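Local coordinates for ferrichrome ABC transporter substrate-binding protein (Staphylococcus pseudintermedius, PDB 5FLY) that probably binds ferrichrome-type iron(III) siderophores and hands them to an ABC transporter for uptake into the cell, at residues E115-M120 with K131-D136; A142-D147 with V267-L272. All coordinates share one frame; numbering follows the deposited sequence.

Contact 1 (E115-M120 with K131-D136); sequences EQQEAM and KKWKAD
Gln117 and Trp133 each hold CG anti to the backbone N (chi1 -176° and 169°), which brings the Gln117 methylenes up to the six-membered ring of Trp133. The Gln117 chain then bends at chi2, and its CG lies 3.8 Å from Trp133 CZ3. The two side chains cross at about a right angle. CB of Gln117 also rests near Trp133 CZ3, at 3.9 Å. The amide beyond this bend makes a different contact: NE2 bonds to Gly38 O. Glu118 and Lys134 meet nearer the surface. Lys134 is fully extended, and its NZ forms a salt bridge with Glu118 OE2 at 2.9 Å. The ammonium comes from above the carboxylate plane, 35° out of it. A water lies beside the pair and accepts from Lys134 NZ at 2.9 Å. Its bond to Glu118 OE1 is unusually short at 2.5 Å, so that length is doubtful. The contact packs two helices that follow each other in sequence, 113-124 and 127-152, across a very short turn. Tyr41 and Trp137 meet the Trp133 ring, while Pro262 and Leu265 of helix 262-278 also pack against it.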
loop_
_atom_site.group_PDB
_atom_site.type_symbol
_atom_site.label_atom_id
_atom_site.label_comp_id
_atom_site.label_asym_id
_atom_site.label_seq_id
_atom_site.Cartn_x
_atom_site.Cartn_y
_atom_site.Cartn_z
ATOM N N GLU A 115 -10.851 -4.731 1.303
ATOM C CA GLU A 115 -11.554 -4.468 2.570
ATOM C C GLU A 115 -11.242 -3.063 3.083
ATOM O O GLU A 115 -12.076 -2.391 3.664
ATOM C CB GLU A 115 -11.145 -5.504 3.627
ATOM C CG GLU A 115 -11.518 -6.942 3.259
ATOM C CD GLU A 115 -10.951 -7.974 4.230
ATOM O OE1 GLU A 115 -9.964 -7.676 4.948
ATOM O OE2 GLU A 115 -11.508 -9.097 4.277
ATOM N N GLN A 116 -10.006 -2.635 2.882
ATOM C CA GLN A 116 -9.592 -1.306 3.310
ATOM C C GLN A 116 -10.405 -0.213 2.594
ATOM O O GLN A 116 -10.899 0.718 3.214
ATOM C CB GLN A 116 -8.092 -1.142 3.047
ATOM C CG GLN A 116 -7.485 0.200 3.412
ATOM C CD GLN A 116 -6.020 0.228 3.070
ATOM O OE1 GLN A 116 -5.208 -0.375 3.770
ATOM N NE2 GLN A 116 -5.674 0.872 1.958
ATOM N N GLN A 117 -10.574 -0.349 1.287
ATOM C CA GLN A 117 -11.275 0.675 0.534
ATOM C C GLN A 117 -12.763 0.600 0.877
ATOM O O GLN A 117 -13.455 1.619 0.948
ATOM C CB GLN A 117 -11.020 0.513 -0.962
ATOM C CG GLN A 117 -11.640 1.614 -1.825
ATOM C CD GLN A 117 -11.159 3.031 -1.502
ATOM O OE1 GLN A 117 -10.240 3.224 -0.719
ATOM N NE2 GLN A 117 -11.797 4.024 -2.113
ATOM N N GLU A 118 -13.242 -0.607 1.147
ATOM C CA GLU A 118 -14.620 -0.755 1.620
ATOM C C GLU A 118 -14.834 -0.035 2.950
ATOM O O GLU A 118 -15.884 0.569 3.169
ATOM C CB GLU A 118 -14.987 -2.228 1.738
ATOM C CG GLU A 118 -15.047 -2.889 0.368
ATOM C CD GLU A 118 -15.253 -4.393 0.399
ATOM O OE1 GLU A 118 -14.861 -5.045 1.395
ATOM O OE2 GLU A 118 -15.812 -4.914 -0.593
ATOM N N ALA A 119 -13.841 -0.079 3.830
ATOM C CA ALA A 119 -13.906 0.682 5.074
ATOM C C ALA A 119 -13.959 2.194 4.805
ATOM O O ALA A 119 -14.687 2.918 5.475
ATOM C CB ALA A 119 -12.725 0.360 5.960
ATOM N N MET A 120 -13.193 2.672 3.824
ATOM C CA MET A 120 -13.229 4.084 3.476
ATOM C C MET A 120 -14.611 4.457 2.977
ATOM O O MET A 120 -15.140 5.494 3.359
ATOM C CB MET A 120 -12.168 4.431 2.420
ATOM C CG MET A 120 -10.735 4.076 2.852
ATOM S SD MET A 120 -10.148 4.840 4.362
ATOM C CE MET A 120 -10.423 3.494 5.533
ATOM N N LYS A 131 -18.249 -0.391 -4.353
ATOM C CA LYS A 131 -18.724 -1.596 -5.023
ATOM C C LYS A 131 -18.462 -1.557 -6.525
ATOM O O LYS A 131 -18.013 -2.561 -7.100
ATOM C CB LYS A 131 -20.225 -1.796 -4.760
ATOM C CG LYS A 131 -20.553 -2.355 -3.382
ATOM C CD LYS A 131 -22.045 -2.712 -3.258
ATOM C CE LYS A 131 -22.431 -3.931 -4.119
ATOM N NZ LYS A 131 -21.733 -5.215 -3.707
ATOM N N LYS A 132 -18.753 -0.408 -7.160
ATOM C CA LYS A 132 -18.534 -0.211 -8.597
ATOM C C LYS A 132 -17.034 -0.232 -8.921
ATOM O O LYS A 132 -16.597 -0.933 -9.832
ATOM C CB LYS A 132 -19.166 1.102 -9.075
ATOM C CG LYS A 132 -18.854 1.463 -10.530
ATOM C CD LYS A 132 -19.449 2.812 -10.945
ATOM C CE LYS A 132 -19.077 3.139 -12.389
ATOM N NZ LYS A 132 -19.800 4.345 -12.901
ATOM N N TRP A 133 -16.252 0.522 -8.157
ATOM C CA TRP A 133 -14.807 0.518 -8.312
ATOM C C TRP A 133 -14.227 -0.893 -8.175
ATOM O O TRP A 133 -13.406 -1.331 -8.981
ATOM C CB TRP A 133 -14.159 1.433 -7.276
ATOM C CG TRP A 133 -12.688 1.241 -7.244
ATOM C CD1 TRP A 133 -11.790 1.772 -8.111
ATOM C CD2 TRP A 133 -11.937 0.433 -6.321
ATOM N NE1 TRP A 133 -10.522 1.344 -7.794
ATOM C CE2 TRP A 133 -10.585 0.528 -6.698
ATOM C CE3 TRP A 133 -12.277 -0.350 -5.215
ATOM C CZ2 TRP A 133 -9.568 -0.133 -6.004
ATOM C CZ3 TRP A 133 -11.265 -1.013 -4.529
ATOM C CH2 TRP A 133 -9.926 -0.893 -4.926
ATOM N N LYS A 134 -14.649 -1.604 -7.141
ATOM C CA LYS A 134 -14.177 -2.970 -6.913
ATOM C C LYS A 134 -14.488 -3.912 -8.079
ATOM O O LYS A 134 -13.640 -4.695 -8.508
ATOM C CB LYS A 134 -14.795 -3.508 -5.630
ATOM C CG LYS A 134 -14.231 -4.820 -5.180
ATOM C CD LYS A 134 -14.920 -5.307 -3.935
ATOM C CE LYS A 134 -14.303 -6.592 -3.439
ATOM N NZ LYS A 134 -15.086 -7.125 -2.320
ATOM N N ALA A 135 -15.713 -3.845 -8.584
ATOM C CA ALA A 135 -16.113 -4.704 -9.692
ATOM C C ALA A 135 -15.291 -4.404 -10.937
ATOM O O ALA A 135 -14.868 -5.323 -11.630
ATOM C CB ALA A 135 -17.580 -4.537 -9.985
ATOM N N ASP A 136 -15.050 -3.123 -11.201
ATOM C CA ASP A 136 -14.247 -2.725 -12.354
ATOM C C ASP A 136 -12.809 -3.204 -12.201
ATOM O O ASP A 136 -12.195 -3.711 -13.150
ATOM C CB ASP A 136 -14.252 -1.207 -12.540
ATOM C CG ASP A 136 -15.616 -0.651 -12.920
ATOM O OD1 ASP A 136 -16.470 -1.414 -13.412
ATOM O OD2 ASP A 136 -15.829 0.567 -12.730
HETATM O O HOH W 1 -14.231 -7.332 0.488
#

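Contact 2 (A142-D147 with V267-L272); sequences AQDSKD and VIRKDL
Asp144 lays its carboxylate against the bent end of Arg269. OD2 sits 3.2 Å from Arg269 CD and 3.5 Å from Arg269 CG, so it touches the aliphatic part of the chain as well as the charged end. The two side chains cross at about a right angle. The salt bridge itself runs from Arg269 NH1 to Asp144 OD2, 3.1 Å long. The N-H points at the oxygen with an angle of 157°. OD2 is met on its syn side but out of the carboxylate plane, and it lies at the guanidinium edge. The carboxylate and guanidinium planes are 23° apart, roughly parallel. A bend at chi3 (59°) turns the guanidinium so that NH1 comes round to OD2, beside CD.

Helix 127-152, which carries Asp144, is the long one that joins the two lobes of a class III solute-binding protein. Helix 262-278 runs beside it near the end of the chain, and the ion pair ties the two together 120 residues apart in sequence. Asp144 OD1 accepts a hydrogen bond from Gln140 NE2 and forms a salt bridge with Lys273, which also bridges to Asp147 OD2. The buried carboxylate of Asp144 is thus gripped at both oxygens. Asp147 OD1 is taken by Gln143 NE2, one turn back on the same helix, at 2.9 Å. That bond lies in the Gln143 amide plane but meets OD1 out of the carboxylate plane. Phe186 touches both Asp144 and Arg269, and the arginine also lies on Trp137, Gln140 and Thr141 of helix 127-152.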
loop_
_atom_site.group_PDB
_atom_site.type_symbol
_atom_site.label_atom_id
_atom_site.label_comp_id
_atom_site.label_asym_id
_atom_site.label_seq_id
_atom_site.Cartn_x
_atom_site.Cartn_y
_atom_site.Cartn_z
ATOM N N ALA A 142 -8.431 -9.374 -13.665
ATOM C CA ALA A 142 -8.650 -10.754 -14.097
ATOM C C ALA A 142 -8.116 -10.940 -15.510
ATOM O O ALA A 142 -7.441 -11.926 -15.797
ATOM C CB ALA A 142 -10.123 -11.118 -14.029
ATOM N N GLN A 143 -8.389 -9.977 -16.390
ATOM C CA GLN A 143 -7.876 -10.056 -17.756
ATOM C C GLN A 143 -6.363 -9.881 -17.771
ATOM O O GLN A 143 -5.654 -10.623 -18.452
ATOM C CB GLN A 143 -8.548 -9.023 -18.658
ATOM C CG GLN A 143 -8.172 -9.140 -20.127
ATOM C CD GLN A 143 -8.495 -10.503 -20.727
ATOM O OE1 GLN A 143 -9.625 -10.986 -20.645
ATOM N NE2 GLN A 143 -7.493 -11.129 -21.332
ATOM N N ASP A 144 -5.864 -8.913 -17.008
ATOM C CA ASP A 144 -4.424 -8.731 -16.891
ATOM C C ASP A 144 -3.708 -10.020 -16.483
ATOM O O ASP A 144 -2.648 -10.345 -17.026
ATOM C CB ASP A 144 -4.092 -7.650 -15.865
ATOM C CG ASP A 144 -4.658 -6.289 -16.220
ATOM O OD1 ASP A 144 -4.969 -6.028 -17.406
ATOM O OD2 ASP A 144 -4.783 -5.460 -15.288
ATOM N N SER A 145 -4.276 -10.728 -15.506
ATOM C CA SER A 145 -3.706 -11.961 -14.977
ATOM C C SER A 145 -3.558 -13.011 -16.078
ATOM O O SER A 145 -2.527 -13.684 -16.179
ATOM C CB SER A 145 -4.578 -12.501 -13.830
ATOM O OG SER A 145 -4.025 -13.677 -13.253
ATOM N N LYS A 146 -4.595 -13.142 -16.901
ATOM C CA LYS A 146 -4.574 -14.094 -17.998
ATOM C C LYS A 146 -3.508 -13.712 -19.020
ATOM O O LYS A 146 -2.796 -14.591 -19.527
ATOM C CB LYS A 146 -5.940 -14.171 -18.669
ATOM C CG LYS A 146 -7.046 -14.671 -17.760
ATOM C CD LYS A 146 -8.412 -14.529 -18.413
ATOM C CE LYS A 146 -9.522 -14.936 -17.466
ATOM N NZ LYS A 146 -10.854 -14.659 -18.057
ATOM N N ASP A 147 -3.403 -12.417 -19.321
ATOM C CA ASP A 147 -2.430 -11.923 -20.299
ATOM C C ASP A 147 -1.003 -12.185 -19.820
ATOM O O ASP A 147 -0.144 -12.614 -20.593
ATOM C CB ASP A 147 -2.588 -10.426 -20.563
ATOM C CG ASP A 147 -3.943 -10.055 -21.147
ATOM O OD1 ASP A 147 -4.627 -10.935 -21.705
ATOM O OD2 ASP A 147 -4.323 -8.867 -21.049
ATOM N N VAL A 267 -1.973 3.121 -11.202
ATOM C CA VAL A 267 -0.660 3.385 -11.758
ATOM C C VAL A 267 0.220 2.135 -11.749
ATOM O O VAL A 267 0.868 1.805 -12.762
ATOM C CB VAL A 267 0.030 4.525 -10.979
ATOM C CG1 VAL A 267 1.470 4.720 -11.435
ATOM C CG2 VAL A 267 -0.756 5.812 -11.176
ATOM N N ILE A 268 0.256 1.436 -10.622
ATOM C CA ILE A 268 1.165 0.297 -10.502
ATOM C C ILE A 268 0.645 -0.905 -11.303
ATOM O O ILE A 268 1.433 -1.705 -11.791
ATOM C CB ILE A 268 1.409 -0.120 -9.028
ATOM C CG1 ILE A 268 0.121 -0.529 -8.324
ATOM C CG2 ILE A 268 2.099 1.000 -8.268
ATOM C CD1 ILE A 268 0.357 -1.265 -7.002
ATOM N N ARG A 269 -0.672 -1.022 -11.451
ATOM C CA ARG A 269 -1.247 -2.087 -12.261
ATOM C C ARG A 269 -0.727 -1.916 -13.673
ATOM O O ARG A 269 -0.244 -2.858 -14.295
ATOM C CB ARG A 269 -2.776 -2.047 -12.260
ATOM C CG ARG A 269 -3.427 -3.150 -13.073
ATOM C CD ARG A 269 -4.883 -2.834 -13.448
ATOM N NE ARG A 269 -4.995 -1.603 -14.232
ATOM C CZ ARG A 269 -4.738 -1.507 -15.534
ATOM N NH1 ARG A 269 -4.368 -2.568 -16.228
ATOM N NH2 ARG A 269 -4.842 -0.334 -16.143
ATOM N N LYS A 270 -0.817 -0.688 -14.161
ATOM C CA LYS A 270 -0.433 -0.393 -15.537
ATOM C C LYS A 270 1.049 -0.631 -15.758
ATOM O O LYS A 270 1.457 -1.262 -16.751
ATOM C CB LYS A 270 -0.794 1.054 -15.882
ATOM C CG LYS A 270 -0.819 1.366 -17.359
ATOM C CD LYS A 270 -1.186 2.823 -17.611
ATOM C CE LYS A 270 -2.615 3.151 -17.197
ATOM N NZ LYS A 270 -2.946 4.583 -17.473
ATOM N N ASP A 271 1.855 -0.133 -14.828
ATOM C CA ASP A 271 3.308 -0.208 -14.958
ATOM C C ASP A 271 3.772 -1.656 -14.857
ATOM O O ASP A 271 4.605 -2.095 -15.637
ATOM C CB ASP A 271 3.992 0.638 -13.892
ATOM C CG ASP A 271 5.504 0.688 -14.066
ATOM O OD1 ASP A 271 5.960 1.065 -15.169
ATOM O OD2 ASP A 271 6.239 0.337 -13.119
ATOM N N LEU A 272 3.231 -2.396 -13.894
ATOM C CA LEU A 272 3.642 -3.778 -13.693
ATOM C C LEU A 272 3.254 -4.632 -14.880
ATOM O O LEU A 272 4.029 -5.464 -15.328
ATOM C CB LEU A 272 3.032 -4.363 -12.421
ATOM C CG LEU A 272 3.661 -3.876 -11.127
ATOM C CD1 LEU A 272 2.827 -4.376 -9.963
ATOM C CD2 LEU A 272 5.110 -4.347 -11.030
#

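Both contacts use helix 127-152, contact 1 near its start and contact 2 further along, with centres 18 Å apart. They do not touch. Helix 262-278 is common to both surroundings: it supplies the second segment of contact 2 and packs on Trp133 in contact 1. Both are partly buried. Contact 1 joins helices adjacent in sequence and combines apolar tryptophan packing with a direct ion pair that has a water beside it. Contact 2 joins distant parts of the chain and is mainly ionic. Its acid is buried and shared between arginine and lysine, whereas the acid of contact 1 is partly exposed.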